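Local coordinates for protein hydrogenase maturation factor (Thermoanaerobacter tengcongensis, PDB 3VTH) that probably transfers the carbamoyl group of carbamoyl phosphate, with ATP, to the C-terminal cysteine of HypE during maturation of [NiFe]-hydrogenases, at residues 458-463 and 481-486; 485-490 and 735-740; 492-497 and 725-730. One frame throughout, in Å; residues are numbered along the deposited sequence.

All three contacts use helix 483-494, taken in order from its first turn to its C-terminal end. Contacts 1 and 2 are buried and adjoin each other at the iron site; contact 3 is only partly buried, its centre about 18 Å from that of contact 1. The chemistry changes along the way. Contact 1 is polar, with strand pairing, waters and a carboxylate behind an iron-bound histidine. Contact 2 brings helix 737-749 against the same helix through a methyl on a histidine ring, small side chains and glycine. Contact 3 joins the helix end to strand 723-726 and the loop after it, by a carboxylate gripping backbone N-H groups and by aromatic packing.

Contact 1. Residues 458-463 and 481-486; sequences AHDMHK and VQHHHA. With FE (Fe (III) ion), chain I; AP2 (phosphomethylphosphonic acid adenosyl ester), chain H; PO4 (phosphate ion), chain M.
His483 and Asp460 make the central contact: ND1 of the ring gives a hydrogen bond of 3.0 Å to Asp460 OD1, while NE2 on the far side of the ring binds the iron(III) ion at 2.2 Å. OD1 lies close to the imidazole plane, and it is met on its syn side, 28° out of the carboxylate plane. The bond, with the iron at NE2, helps fix the rotation of the ring and would tend to make it a stronger ligand. The metal also takes O2A and O2B of the bound nucleotide analogue, and His487, Asp507 and Asp734 complete the site.

Behind this first shell the carboxylate is itself held. With CG anti to the backbone N (chi1 -156°), the carboxylate comes nearer to His483 than the direction of its CB would suggest. OD2 accepts from His462 N through its anti lone pair, at 2.9 Å, closing an Asx turn. One water donates to both OD1 and Val481 O, and a second bridges OD2 to His483 N, so each oxygen has more than one partner.

The two backbones pair beside this network. Strands 456-460 and 478-481 run parallel here, with Val481 N bonded to His459 O at 2.8 Å and Met461 N to Val481 O at 3.2 Å. Met461 SD rests on Gln482 CB, 3.7 Å away, the two side chains crossing at about a right angle. Gln482 is the N-cap of helix 483-494: its OE1 accepts from His485 N at 3.1 Å and more weakly from His484 N, and NE2 donates to His484 ND1 as well as bonding to Tyr511 O.

Within the Kae1-like domain, strand 478-481 is the outermost of its mixed sheet. Helix 737-749 packs on Ala458 and Val481, helix 466-473 touches His459, and strand 517-525 meets Gln482.

Contact 2. Residues 485-490 and 735-740; sequences HAHIAS and GGISLG. With FE (Fe (III) ion), chain I.
The His487 ring carries Ile737 CD1 on one face, and at its edge NE2 binds the iron(III) ion at 2.2 Å. The methyl sits 3.4 Å from the ring centroid and only 2° off the normal, a CH-pi contact over the centre of the imidazole. This is a close helix-helix packing in the Kae1-like part of the protein, between helix 483-494, which supplies two histidines to the metal, and helix 737-749, which comes two glycines after the iron ligand Asp734.

Ile737 reaches the ring because its CG1 stands anti to the carbonyl carbon (chi1 -76°), and the chain then turns so that CD1 lies over the face. The same CD1 touches Ala486 CB at 3.9 Å, so one methyl meets both the iron-bound ring and Ala486 of the same helix. An alanine here would probably open a gap over the imidazole face and beside Ala486 CB, leaving the ring held mainly through its iron bond. The rings of His487 and His483, both on the metal, meet with their planes nearly perpendicular.

One turn further on, the backbones come much nearer, and the CA atoms of Ser490 and Gly740 are 3.7 Å apart. A side chain at position 740 would run into Ala486 O and Ser490 N, so the approach depends on the glycine. Ala489 CB packs against Gly740 O, also at 3.7 Å, and Leu739 CD2 lies near Ser490 O. Ser490 CB meets Gly736 O at 3.2 Å. Gly740 CA directs its C-H at Ala486 O, 3.3 Å away and nearly straight (167° at the hydrogen).

Contact 3. Residues 492-497 and 725-730; sequences MAEHNL and YSNSKV
The C-terminal end of helix 483-494 meets strand 723-726 and the residues that follow it, with Glu494 and His495 reaching across to backbone atoms. The Glu494 carboxylate grips three successive N-H groups. OE1 takes Lys729 N at 2.7 Å from above the carboxylate plane (41° out of it), and OE2 takes Ser728 N at 2.9 Å on its syn side and Val730 N at 3.2 Å from well above that plane. The chain is extended beyond CG, which carries the carboxylate into the turn of the loop.

The helix closes here in a Schellman motif: Leu497 N bonds Met492 O, and Asn496, with positive phi, is the C-prime residue. Beyond Asn496, Leu497 comes to lie on Tyr725, which His495, the first residue after the helix, also meets. The tyrosine turns its edge to the imidazole face, an edge-to-face pair with planes at 60° and Tyr725 CD1 3.6 Å from His495 CG. At the edge of the same imidazole, NE2 donates to Ser726 O at 2.9 Å. Leu497 CD1 sits over the middle of the phenol ring, 3.7 Å from its centroid. Strand 696-700 flanks Tyr725 through backbone bonds at Val697 and Leu699.

Contact 1. Residues 458-463 and 481-486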
loop_
_atom_site.group_PDB
_atom_site.type_symbol
_atom_site.label_atom_id
_atom_site.label_comp_id
_atom_site.label_asym_id
_atom_site.label_seq_id
_atom_site.Cartn_x
_atom_site.Cartn_y
_atom_site.Cartn_z
ATOM N N ALA A 458 20.010 5.654 2.323
ATOM C CA ALA A 458 19.456 6.803 1.632
ATOM C C ALA A 458 18.329 7.380 2.490
ATOM O O ALA A 458 17.549 6.634 3.120
ATOM C CB ALA A 458 18.926 6.412 0.251
ATOM N N HIS A 459 18.265 8.705 2.528
ATOM C CA HIS A 459 17.301 9.381 3.394
ATOM C C HIS A 459 16.880 10.714 2.793
ATOM O O HIS A 459 17.533 11.232 1.870
ATOM C CB HIS A 459 17.903 9.580 4.798
ATOM C CG HIS A 459 19.081 10.506 4.831
ATOM N ND1 HIS A 459 18.953 11.882 4.895
ATOM C CD2 HIS A 459 20.408 10.252 4.814
ATOM C CE1 HIS A 459 20.157 12.430 4.919
ATOM N NE2 HIS A 459 21.056 11.460 4.876
ATOM N N ASP A 460 15.788 11.265 3.320
ATOM C CA ASP A 460 15.288 12.555 2.894
ATOM C C ASP A 460 16.203 13.679 3.375
ATOM O O ASP A 460 16.830 13.581 4.444
ATOM C CB ASP A 460 13.880 12.781 3.467
ATOM C CG ASP A 460 13.066 13.783 2.647
ATOM O OD1 ASP A 460 12.261 13.344 1.805
ATOM O OD2 ASP A 460 13.213 15.006 2.859
ATOM N N MET A 461 16.261 14.768 2.608
ATOM C CA MET A 461 17.002 15.950 3.064
ATOM C C MET A 461 16.432 16.573 4.341
ATOM O O MET A 461 17.156 17.262 5.049
ATOM C CB MET A 461 17.092 17.007 1.968
ATOM C CG MET A 461 17.933 16.582 0.783
ATOM S SD MET A 461 17.862 17.784 -0.552
ATOM C CE MET A 461 19.201 17.156 -1.558
ATOM N N HIS A 462 15.138 16.348 4.617
ATOM C CA HIS A 462 14.495 16.901 5.824
ATOM C C HIS A 462 15.195 16.362 7.073
ATOM O O HIS A 462 15.153 15.158 7.328
ATOM C CB HIS A 462 12.999 16.525 5.855
ATOM C CG HIS A 462 12.195 17.295 6.859
ATOM N ND1 HIS A 462 11.090 18.046 6.509
ATOM C CD2 HIS A 462 12.318 17.411 8.202
ATOM C CE1 HIS A 462 10.577 18.607 7.591
ATOM N NE2 HIS A 462 11.302 18.239 8.633
ATOM N N LYS A 463 15.821 17.244 7.856
ATOM C CA LYS A 463 16.596 16.793 9.031
ATOM C C LYS A 463 15.729 16.447 10.254
ATOM O O LYS A 463 16.218 15.844 11.203
ATOM C CB LYS A 463 17.634 17.852 9.451
ATOM C CG LYS A 463 18.559 18.362 8.341
ATOM C CD LYS A 463 19.454 19.483 8.874
ATOM C CE LYS A 463 20.318 20.111 7.775
ATOM N NZ LYS A 463 21.184 19.083 7.116
ATOM N N VAL A 481 18.452 12.584 -0.349
ATOM C CA VAL A 481 17.618 12.585 -1.539
ATOM C C VAL A 481 16.506 13.616 -1.337
ATOM O O VAL A 481 15.781 13.576 -0.341
ATOM C CB VAL A 481 17.002 11.180 -1.793
ATOM C CG1 VAL A 481 16.032 11.213 -2.979
ATOM C CG2 VAL A 481 18.122 10.125 -1.995
ATOM N N GLN A 482 16.385 14.556 -2.270
ATOM C CA GLN A 482 15.335 15.555 -2.157
ATOM C C GLN A 482 13.978 14.861 -2.340
ATOM O O GLN A 482 13.839 13.980 -3.178
ATOM C CB GLN A 482 15.531 16.684 -3.164
ATOM C CG GLN A 482 14.741 17.951 -2.783
ATOM C CD GLN A 482 13.277 17.887 -3.193
ATOM O OE1 GLN A 482 12.939 17.320 -4.233
ATOM N NE2 GLN A 482 12.401 18.480 -2.381
ATOM N N HIS A 483 12.996 15.279 -1.539
ATOM C CA HIS A 483 11.685 14.610 -1.414
ATOM C C HIS A 483 10.947 14.432 -2.740
ATOM O O HIS A 483 10.433 13.353 -3.045
ATOM C CB HIS A 483 10.809 15.424 -0.454
ATOM C CG HIS A 483 9.520 14.754 -0.087
ATOM N ND1 HIS A 483 9.424 13.839 0.941
ATOM C CD2 HIS A 483 8.267 14.890 -0.588
ATOM C CE1 HIS A 483 8.170 13.434 1.051
ATOM N NE2 HIS A 483 7.448 14.057 0.139
ATOM N N HIS A 484 10.864 15.512 -3.517
ATOM C CA HIS A 484 10.121 15.482 -4.761
ATOM C C HIS A 484 10.834 14.713 -5.850
ATOM O O HIS A 484 10.190 14.024 -6.638
ATOM C CB HIS A 484 9.671 16.900 -5.141
ATOM C CG HIS A 484 8.826 17.503 -4.066
ATOM N ND1 HIS A 484 9.364 18.225 -3.021
ATOM C CD2 HIS A 484 7.506 17.368 -3.790
ATOM C CE1 HIS A 484 8.403 18.558 -2.178
ATOM N NE2 HIS A 484 7.267 18.052 -2.623
ATOM N N HIS A 485 12.162 14.799 -5.866
ATOM C CA HIS A 485 12.955 13.950 -6.728
ATOM C C HIS A 485 12.610 12.482 -6.436
ATOM O O HIS A 485 12.381 11.709 -7.363
ATOM C CB HIS A 485 14.457 14.257 -6.535
ATOM C CG HIS A 485 15.363 13.559 -7.505
ATOM N ND1 HIS A 485 16.706 13.383 -7.259
ATOM C CD2 HIS A 485 15.122 12.988 -8.712
ATOM C CE1 HIS A 485 17.258 12.739 -8.272
ATOM N NE2 HIS A 485 16.315 12.470 -9.157
ATOM N N ALA A 486 12.557 12.107 -5.156
ATOM C CA ALA A 486 12.216 10.733 -4.763
ATOM C C ALA A 486 10.824 10.293 -5.235
ATOM O O ALA A 486 10.669 9.163 -5.692
ATOM C CB ALA A 486 12.353 10.554 -3.259
HETATM FE FE FE I . 5.346 13.898 -0.526
HETATM P PB AP2 H . 3.906 15.288 2.043
HETATM O O1B AP2 H . 2.912 16.340 1.617
HETATM O O2B AP2 H . 5.002 14.972 1.073
HETATM O O3B AP2 H . 4.356 15.483 3.469
HETATM C C3A AP2 H . 2.879 13.796 2.117
HETATM P PA AP2 H . 2.255 13.207 0.517
HETATM O O1A AP2 H . 1.681 11.855 0.917
HETATM O O2A AP2 H . 3.213 13.294 -0.646
HETATM O "O5'" AP2 H . 1.055 14.230 0.149
HETATM C "C5'" AP2 H . -0.124 14.175 0.943
HETATM C "C4'" AP2 H . -0.878 15.447 0.627
HETATM O "O4'" AP2 H . -1.460 15.347 -0.673
HETATM C "C3'" AP2 H . -2.045 15.682 1.565
HETATM O "O3'" AP2 H . -1.596 16.225 2.811
HETATM C "C2'" AP2 H . -2.868 16.642 0.731
HETATM O "O2'" AP2 H . -2.302 17.944 0.920
HETATM C "C1'" AP2 H . -2.650 16.146 -0.706
HETATM N N9 AP2 H . -3.861 15.363 -1.087
HETATM C C8 AP2 H . -4.307 14.204 -0.541
HETATM N N7 AP2 H . -5.477 13.800 -1.104
HETATM C C5 AP2 H . -5.803 14.712 -2.040
HETATM C C6 AP2 H . -6.915 14.905 -3.005
HETATM N N6 AP2 H . -7.933 14.012 -3.096
HETATM N N1 AP2 H . -6.874 16.014 -3.794
HETATM C C2 AP2 H . -5.863 16.909 -3.741
HETATM N N3 AP2 H . -4.831 16.800 -2.877
HETATM C C4 AP2 H . -4.750 15.743 -2.020
HETATM P P PO4 M . 8.807 20.281 11.024
HETATM O O1 PO4 M . 7.521 19.641 11.491
HETATM O O2 PO4 M . 8.832 20.301 9.511
HETATM O O3 PO4 M . 8.872 21.699 11.543
HETATM O O4 PO4 M . 9.980 19.476 11.545
HETATM O O HOH W 1 13.574 11.685 0.102
HETATM O O HOH W 2 13.750 16.825 0.855
#

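Contact 2. Residues 485-490 and 735-740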
loop_
_atom_site.group_PDB
_atom_site.type_symbol
_atom_site.label_atom_id
_atom_site.label_comp_id
_atom_site.label_asym_id
_atom_site.label_seq_id
_atom_site.Cartn_x
_atom_site.Cartn_y
_atom_site.Cartn_z
ATOM N N HIS A 485 12.162 14.799 -5.866
ATOM C CA HIS A 485 12.955 13.950 -6.728
ATOM C C HIS A 485 12.610 12.482 -6.436
ATOM O O HIS A 485 12.381 11.709 -7.363
ATOM C CB HIS A 485 14.457 14.257 -6.535
ATOM C CG HIS A 485 15.363 13.559 -7.505
ATOM N ND1 HIS A 485 16.706 13.383 -7.259
ATOM C CD2 HIS A 485 15.122 12.988 -8.712
ATOM C CE1 HIS A 485 17.258 12.739 -8.272
ATOM N NE2 HIS A 485 16.315 12.470 -9.157
ATOM N N ALA A 486 12.557 12.107 -5.156
ATOM C CA ALA A 486 12.216 10.733 -4.763
ATOM C C ALA A 486 10.824 10.293 -5.235
ATOM O O ALA A 486 10.669 9.163 -5.692
ATOM C CB ALA A 486 12.353 10.554 -3.259
ATOM N N HIS A 487 9.812 11.163 -5.113
ATOM C CA HIS A 487 8.465 10.857 -5.652
ATOM C C HIS A 487 8.559 10.515 -7.145
ATOM O O HIS A 487 8.009 9.498 -7.602
ATOM C CB HIS A 487 7.492 12.050 -5.485
ATOM C CG HIS A 487 6.774 12.106 -4.168
ATOM N ND1 HIS A 487 6.041 11.051 -3.659
ATOM C CD2 HIS A 487 6.620 13.129 -3.287
ATOM C CE1 HIS A 487 5.485 11.416 -2.515
ATOM N NE2 HIS A 487 5.825 12.672 -2.266
ATOM N N ILE A 488 9.251 11.353 -7.917
ATOM C CA ILE A 488 9.364 11.115 -9.364
ATOM C C ILE A 488 10.097 9.790 -9.644
ATOM O O ILE A 488 9.673 9.004 -10.508
ATOM C CB ILE A 488 10.061 12.307 -10.112
ATOM C CG1 ILE A 488 9.301 13.618 -9.896
ATOM C CG2 ILE A 488 10.230 12.027 -11.636
ATOM C CD1 ILE A 488 7.781 13.554 -10.195
ATOM N N ALA A 489 11.173 9.535 -8.892
ATOM C CA ALA A 489 11.972 8.316 -9.078
ATOM C C ALA A 489 11.201 7.046 -8.706
ATOM O O ALA A 489 11.425 5.995 -9.319
ATOM C CB ALA A 489 13.263 8.384 -8.272
ATOM N N SER A 490 10.308 7.140 -7.717
ATOM C CA SER A 490 9.484 5.988 -7.321
ATOM C C SER A 490 8.643 5.498 -8.496
ATOM O O SER A 490 8.530 4.289 -8.725
ATOM C CB SER A 490 8.620 6.273 -6.078
ATOM O OG SER A 490 7.486 7.101 -6.344
ATOM N N GLY A 735 4.107 6.975 1.038
ATOM C CA GLY A 735 4.313 5.508 1.062
ATOM C C GLY A 735 5.249 5.031 -0.035
ATOM O O GLY A 735 5.894 3.999 0.111
ATOM N N GLY A 736 5.339 5.783 -1.130
ATOM C CA GLY A 736 6.220 5.388 -2.246
ATOM C C GLY A 736 7.632 5.979 -2.208
ATOM O O GLY A 736 8.492 5.551 -2.960
ATOM N N ILE A 737 7.884 6.928 -1.305
ATOM C CA ILE A 737 9.156 7.680 -1.263
ATOM C C ILE A 737 10.404 6.770 -1.151
ATOM O O ILE A 737 11.388 7.000 -1.827
ATOM C CB ILE A 737 9.116 8.710 -0.105
ATOM C CG1 ILE A 737 8.246 9.932 -0.489
ATOM C CG2 ILE A 737 10.490 9.112 0.371
ATOM C CD1 ILE A 737 8.868 10.885 -1.532
ATOM N N SER A 738 10.339 5.742 -0.306
ATOM C CA SER A 738 11.491 4.861 -0.095
ATOM C C SER A 738 11.969 4.148 -1.366
ATOM O O SER A 738 13.159 3.919 -1.532
ATOM C CB SER A 738 11.191 3.854 1.018
ATOM O OG SER A 738 10.179 2.948 0.589
ATOM N N LEU A 739 11.056 3.797 -2.270
ATOM C CA LEU A 739 11.456 3.186 -3.538
ATOM C C LEU A 739 12.258 4.167 -4.416
ATOM O O LEU A 739 13.284 3.788 -5.013
ATOM C CB LEU A 739 10.252 2.627 -4.295
ATOM C CG LEU A 739 10.557 2.017 -5.664
ATOM C CD1 LEU A 739 11.499 0.742 -5.555
ATOM C CD2 LEU A 739 9.289 1.687 -6.411
ATOM N N GLY A 740 11.793 5.419 -4.476
ATOM C CA GLY A 740 12.509 6.471 -5.196
ATOM C C GLY A 740 13.885 6.751 -4.608
ATOM O O GLY A 740 14.870 6.847 -5.360
HETATM FE FE FE I . 5.346 13.898 -0.526
#

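Contact 3. Residues 492-497 and 725-730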
loop_
_atom_site.group_PDB
_atom_site.type_symbol
_atom_site.label_atom_id
_atom_site.label_comp_id
_atom_site.label_asym_id
_atom_site.label_seq_id
_atom_site.Cartn_x
_atom_site.Cartn_y
_atom_site.Cartn_z
ATOM N N MET A 492 9.393 6.275 -11.782
ATOM C CA MET A 492 10.384 5.802 -12.765
ATOM C C MET A 492 10.807 4.352 -12.505
ATOM O O MET A 492 10.884 3.548 -13.440
ATOM C CB MET A 492 11.620 6.706 -12.775
ATOM C CG MET A 492 11.359 8.133 -13.256
ATOM S SD MET A 492 12.798 9.211 -13.081
ATOM C CE MET A 492 13.853 8.488 -14.350
ATOM N N ALA A 493 11.093 4.036 -11.241
ATOM C CA ALA A 493 11.437 2.677 -10.814
ATOM C C ALA A 493 10.412 1.601 -11.253
ATOM O O ALA A 493 10.802 0.538 -11.727
ATOM C CB ALA A 493 11.625 2.634 -9.283
ATOM N N GLU A 494 9.116 1.878 -11.071
ATOM C CA GLU A 494 8.027 0.945 -11.450
ATOM C C GLU A 494 7.989 0.733 -12.932
ATOM O O GLU A 494 7.603 -0.344 -13.406
ATOM C CB GLU A 494 6.640 1.518 -11.144
ATOM C CG GLU A 494 6.319 1.828 -9.758
ATOM C CD GLU A 494 4.815 1.982 -9.571
ATOM O OE1 GLU A 494 4.033 1.278 -10.266
ATOM O OE2 GLU A 494 4.424 2.818 -8.744
ATOM N N HIS A 495 8.332 1.778 -13.676
ATOM C CA HIS A 495 8.238 1.714 -15.121
ATOM C C HIS A 495 9.578 1.508 -15.806
ATOM O O HIS A 495 9.670 1.647 -17.018
ATOM C CB HIS A 495 7.515 2.953 -15.659
ATOM C CG HIS A 495 6.111 3.078 -15.151
ATOM N ND1 HIS A 495 5.061 2.366 -15.692
ATOM C CD2 HIS A 495 5.591 3.800 -14.130
ATOM C CE1 HIS A 495 3.951 2.659 -15.035
ATOM N NE2 HIS A 495 4.243 3.532 -14.088
ATOM N N ASN A 496 10.607 1.165 -15.032
ATOM C CA ASN A 496 11.956 0.932 -15.571
ATOM C C ASN A 496 12.502 2.103 -16.392
ATOM O O ASN A 496 13.161 1.914 -17.414
ATOM C CB ASN A 496 11.997 -0.378 -16.382
ATOM C CG ASN A 496 11.398 -1.548 -15.614
ATOM O OD1 ASN A 496 10.444 -2.188 -16.071
ATOM N ND2 ASN A 496 11.937 -1.813 -14.433
ATOM N N LEU A 497 12.217 3.320 -15.933
ATOM C CA LEU A 497 12.720 4.504 -16.606
ATOM C C LEU A 497 14.048 4.907 -15.994
ATOM O O LEU A 497 14.222 4.868 -14.765
ATOM C CB LEU A 497 11.719 5.663 -16.548
ATOM C CG LEU A 497 10.318 5.406 -17.105
ATOM C CD1 LEU A 497 9.412 6.602 -16.843
ATOM C CD2 LEU A 497 10.348 5.049 -18.602
ATOM N N TYR A 725 3.409 8.756 -17.295
ATOM C CA TYR A 725 3.545 7.724 -16.288
ATOM C C TYR A 725 3.097 8.225 -14.923
ATOM O O TYR A 725 3.330 9.384 -14.560
ATOM C CB TYR A 725 5.001 7.276 -16.191
ATOM C CG TYR A 725 5.620 6.831 -17.500
ATOM C CD1 TYR A 725 5.694 5.479 -17.835
ATOM C CD2 TYR A 725 6.147 7.768 -18.398
ATOM C CE1 TYR A 725 6.281 5.062 -19.048
ATOM C CE2 TYR A 725 6.728 7.373 -19.599
ATOM C CZ TYR A 725 6.794 6.019 -19.918
ATOM O OH TYR A 725 7.373 5.644 -21.112
ATOM N N SER A 726 2.452 7.344 -14.160
ATOM C CA SER A 726 2.251 7.610 -12.742
ATOM C C SER A 726 2.354 6.318 -11.946
ATOM O O SER A 726 2.421 5.235 -12.520
ATOM C CB SER A 726 0.927 8.324 -12.465
ATOM O OG SER A 726 0.971 8.900 -11.156
ATOM N N ASN A 727 2.391 6.457 -10.631
ATOM C CA ASN A 727 2.526 5.341 -9.714
ATOM C C ASN A 727 1.364 4.388 -9.810
ATOM O O ASN A 727 0.228 4.799 -10.093
ATOM C CB ASN A 727 2.645 5.833 -8.268
ATOM C CG ASN A 727 3.990 6.504 -7.992
ATOM O OD1 ASN A 727 5.022 5.832 -7.841
ATOM N ND2 ASN A 727 3.987 7.818 -7.950
ATOM N N SER A 728 1.660 3.109 -9.572
ATOM C CA SER A 728 0.645 2.065 -9.659
ATOM C C SER A 728 0.855 0.957 -8.606
ATOM O O SER A 728 -0.052 0.610 -7.871
ATOM C CB SER A 728 0.611 1.489 -11.086
ATOM O OG SER A 728 -0.386 0.482 -11.197
ATOM N N LYS A 729 2.067 0.433 -8.544
ATOM C CA LYS A 729 2.453 -0.652 -7.633
ATOM C C LYS A 729 2.837 -0.136 -6.261
ATOM O O LYS A 729 2.719 -0.867 -5.265
ATOM C CB LYS A 729 3.660 -1.394 -8.226
ATOM C CG LYS A 729 3.288 -2.185 -9.483
ATOM C CD LYS A 729 4.483 -2.946 -10.035
ATOM C CE LYS A 729 4.056 -3.945 -11.103
ATOM N NZ LYS A 729 3.296 -3.313 -12.218
ATOM N N VAL A 730 3.324 1.111 -6.213
ATOM C CA VAL A 730 3.572 1.787 -4.927
ATOM C C VAL A 730 2.797 3.109 -4.975
ATOM O O VAL A 730 2.404 3.526 -6.058
ATOM C CB VAL A 730 5.098 1.986 -4.602
ATOM C CG1 VAL A 730 5.876 0.643 -4.732
ATOM C CG2 VAL A 730 5.744 3.086 -5.468
#